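Long-range contact in peroxiredoxin PRX1, mitochondrial (PDB 5YKJ), which probably reduces peroxides in mitochondria as a one-cysteine peroxiredoxin, its oxidised thiol being restored by the glutathione and thioredoxin systems: residues 14-25 / 91-99. Numbering follows the deposited sequence.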
# COMPACT_ATOMS: atom_id res chain seq x y z
N ASP A 14 -9.94 14.26 8.11
CA ASP A 14 -10.22 13.92 9.47
C ASP A 14 -9.98 12.40 9.58
O ASP A 14 -10.36 11.67 8.74
CB ASP A 14 -11.66 14.25 9.82
CG ASP A 14 -12.06 15.61 9.33
OD1 ASP A 14 -11.70 16.56 10.01
OD2 ASP A 14 -12.65 15.73 8.23
N THR A 15 -9.30 12.02 10.64
CA THR A 15 -8.95 10.64 10.87
C THR A 15 -9.02 10.30 12.36
O THR A 15 -9.22 11.14 13.18
CB THR A 15 -7.51 10.31 10.42
OG1 THR A 15 -6.58 10.79 11.36
CG2 THR A 15 -7.19 10.97 9.09
N THR A 16 -8.80 9.02 12.61
CA THR A 16 -8.80 8.44 13.94
C THR A 16 -7.65 8.97 14.76
O THR A 16 -7.65 8.76 15.92
CB THR A 16 -8.78 6.90 13.95
OG1 THR A 16 -7.68 6.43 13.17
CG2 THR A 16 -10.06 6.33 13.47
N VAL A 17 -6.68 9.61 14.14
CA VAL A 17 -5.55 10.24 14.85
C VAL A 17 -5.60 11.75 14.83
O VAL A 17 -4.66 12.37 15.18
CB VAL A 17 -4.14 9.80 14.43
CG1 VAL A 17 -4.02 8.32 14.33
CG2 VAL A 17 -3.61 10.52 13.20
N GLY A 18 -6.73 12.29 14.42
CA GLY A 18 -6.94 13.70 14.28
C GLY A 18 -6.79 14.16 12.84
O GLY A 18 -6.57 13.37 11.98
N LYS A 19 -6.91 15.45 12.60
CA LYS A 19 -6.75 15.96 11.29
C LYS A 19 -5.31 15.78 10.78
O LYS A 19 -4.40 16.05 11.46
CB LYS A 19 -7.17 17.41 11.25
CG LYS A 19 -8.63 17.58 11.57
CD LYS A 19 -9.14 18.98 11.32
CE LYS A 19 -10.65 19.09 11.45
NZ LYS A 19 -11.05 20.52 11.31
N ILE A 20 -5.19 15.35 9.54
CA ILE A 20 -3.91 15.17 8.92
C ILE A 20 -3.85 15.79 7.54
O ILE A 20 -4.82 16.09 6.96
CB ILE A 20 -3.50 13.70 8.80
CG1 ILE A 20 -4.26 13.00 7.70
CG2 ILE A 20 -3.63 13.01 10.12
CD1 ILE A 20 -3.66 11.66 7.32
N ASN A 21 -2.63 15.97 7.09
CA ASN A 21 -2.33 16.32 5.74
C ASN A 21 -1.59 15.03 5.32
O ASN A 21 -0.74 14.63 5.97
CB ASN A 21 -1.44 17.52 5.62
CG ASN A 21 -0.96 17.73 4.22
OD1 ASN A 21 0.07 17.30 3.84
ND2 ASN A 21 -1.78 18.34 3.45
N PHE A 22 -1.98 14.42 4.22
CA PHE A 22 -1.41 13.16 3.83
C PHE A 22 0.08 13.15 3.62
O PHE A 22 0.73 12.30 4.09
CB PHE A 22 -2.13 12.73 2.54
CG PHE A 22 -1.81 11.31 2.05
CD1 PHE A 22 -1.95 10.24 2.87
CD2 PHE A 22 -1.42 11.09 0.77
CE1 PHE A 22 -1.65 9.00 2.45
CE2 PHE A 22 -1.14 9.81 0.32
CZ PHE A 22 -1.28 8.77 1.16
N TYR A 23 0.59 14.11 2.90
CA TYR A 23 2.02 14.18 2.65
C TYR A 23 2.81 14.36 3.97
O TYR A 23 3.81 13.76 4.16
CB TYR A 23 2.37 15.31 1.66
CG TYR A 23 2.13 15.02 0.19
CD1 TYR A 23 1.35 13.98 -0.21
CD2 TYR A 23 2.70 15.80 -0.76
CE1 TYR A 23 1.12 13.74 -1.52
CE2 TYR A 23 2.48 15.58 -2.08
CZ TYR A 23 1.70 14.53 -2.46
OH TYR A 23 1.51 14.30 -3.77
N ASP A 24 2.28 15.20 4.83
CA ASP A 24 2.88 15.44 6.13
C ASP A 24 2.87 14.18 6.95
O ASP A 24 3.83 13.90 7.63
CB ASP A 24 2.12 16.53 6.87
CG ASP A 24 2.42 17.91 6.36
OD1 ASP A 24 3.32 18.08 5.59
OD2 ASP A 24 1.71 18.81 6.73
N TYR A 25 1.79 13.43 6.90
CA TYR A 25 1.74 12.21 7.65
C TYR A 25 2.82 11.24 7.18
O TYR A 25 3.47 10.62 7.95
CB TYR A 25 0.34 11.52 7.57
CG TYR A 25 0.33 10.07 8.06
CD1 TYR A 25 0.37 9.79 9.39
CD2 TYR A 25 0.27 9.01 7.20
CE1 TYR A 25 0.38 8.51 9.86
CE2 TYR A 25 0.27 7.72 7.64
CZ TYR A 25 0.33 7.46 8.98
OH TYR A 25 0.35 6.18 9.44
N ASN A 91 -3.24 -1.50 20.49
CA ASN A 91 -3.64 -0.33 19.77
C ASN A 91 -3.47 -0.53 18.27
O ASN A 91 -2.77 -1.39 17.86
CB ASN A 91 -2.97 0.94 20.29
CG ASN A 91 -1.62 1.13 19.71
OD1 ASN A 91 -0.93 0.20 19.50
ND2 ASN A 91 -1.28 2.33 19.41
N VAL A 92 -4.17 0.29 17.53
CA VAL A 92 -4.05 0.32 16.08
C VAL A 92 -3.23 1.59 15.88
O VAL A 92 -3.72 2.64 16.02
CB VAL A 92 -5.38 0.48 15.42
CG1 VAL A 92 -5.22 0.62 13.90
CG2 VAL A 92 -6.20 -0.76 15.71
N GLY A 93 -2.00 1.41 15.49
CA GLY A 93 -1.06 2.48 15.35
C GLY A 93 -1.04 3.36 14.12
O GLY A 93 -0.10 4.07 13.92
N PHE A 94 -2.06 3.26 13.32
CA PHE A 94 -2.16 4.04 12.13
C PHE A 94 -3.57 4.59 12.07
O PHE A 94 -4.45 4.15 12.66
CB PHE A 94 -1.83 3.20 10.88
CG PHE A 94 -2.55 1.89 10.82
CD1 PHE A 94 -3.85 1.84 10.43
CD2 PHE A 94 -1.93 0.71 11.12
CE1 PHE A 94 -4.53 0.66 10.38
CE2 PHE A 94 -2.59 -0.49 11.02
CZ PHE A 94 -3.90 -0.51 10.68
N PRO A 95 -3.68 5.65 11.28
CA PRO A 95 -4.96 6.28 11.11
C PRO A 95 -5.89 5.58 10.14
O PRO A 95 -5.46 4.90 9.29
CB PRO A 95 -4.64 7.63 10.47
CG PRO A 95 -3.18 7.70 10.30
CD PRO A 95 -2.65 6.35 10.48
N ILE A 96 -7.16 5.83 10.34
CA ILE A 96 -8.18 5.44 9.42
C ILE A 96 -8.88 6.77 9.06
O ILE A 96 -9.32 7.45 9.91
CB ILE A 96 -9.21 4.43 9.95
CG1 ILE A 96 -8.48 3.22 10.54
CG2 ILE A 96 -10.10 3.98 8.82
CD1 ILE A 96 -9.38 2.11 10.95
N ILE A 97 -8.92 7.08 7.76
CA ILE A 97 -9.52 8.29 7.28
C ILE A 97 -11.05 8.24 7.27
O ILE A 97 -11.61 7.35 6.78
CB ILE A 97 -9.03 8.57 5.84
CG1 ILE A 97 -7.50 8.77 5.78
CG2 ILE A 97 -9.80 9.72 5.20
CD1 ILE A 97 -6.90 8.44 4.42
N GLY A 98 -11.68 9.26 7.84
CA GLY A 98 -13.11 9.34 7.82
C GLY A 98 -13.58 10.04 6.56
O GLY A 98 -13.70 11.20 6.50
N ASP A 99 -13.83 9.28 5.54
CA ASP A 99 -14.24 9.78 4.25
C ASP A 99 -15.74 9.67 4.08
O ASP A 99 -16.24 9.03 3.23
CB ASP A 99 -13.50 8.98 3.18
CG ASP A 99 -13.47 9.68 1.84
OD1 ASP A 99 -13.49 10.85 1.83
OD2 ASP A 99 -13.39 8.99 0.85
O HOH W 1 -12.12 13.48 6.08
O HOH W 2 1.80 5.26 11.72
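T16 grips I96 from both ends: OG1 accepts from I96 N at 2.9 Å, and T16 N donates to I96 O at 3.2 Å. Its chi1 of 54° sets OG1 between the backbone N and carbonyl carbon, facing I96 N, and leaves CG2 beside I96 O and CB. Two residues back, D14 O accepts from G98 N at 2.9 Å, nearly straight (164° at the hydrogen). T15 and I97 are a non-hydrogen-bonded antiparallel pair, a single bridge, with T15 CA leaning on I96 O. P95 packs between the turn and helix 22-26: CG lies over one face of the Y25 ring, 4.1 Å from its centroid, a CH-pi contact, and CB meets V17 CG1 at 4.0 Å. The bridge lies at strand 96-98, outermost in the thioredoxin-fold sheet; on the strand's other side the backbones of P95 and I97 bond to G67 of strand 63-69. T15 to G18 is a type I turn: T15 OG1 accepts from V17 N (3.0 Å), an ST turn, and donates in plane to a lone pair of G18 O (2.7 Å). A valine in place of T15 would probably leave V17 N and G18 O without this mate and the turn freer to shift off P95. Y25 OH bonds to L65 O, and a water joins it to G93 O; I80 and H76 of helix 73-87 pack on T16 and I96.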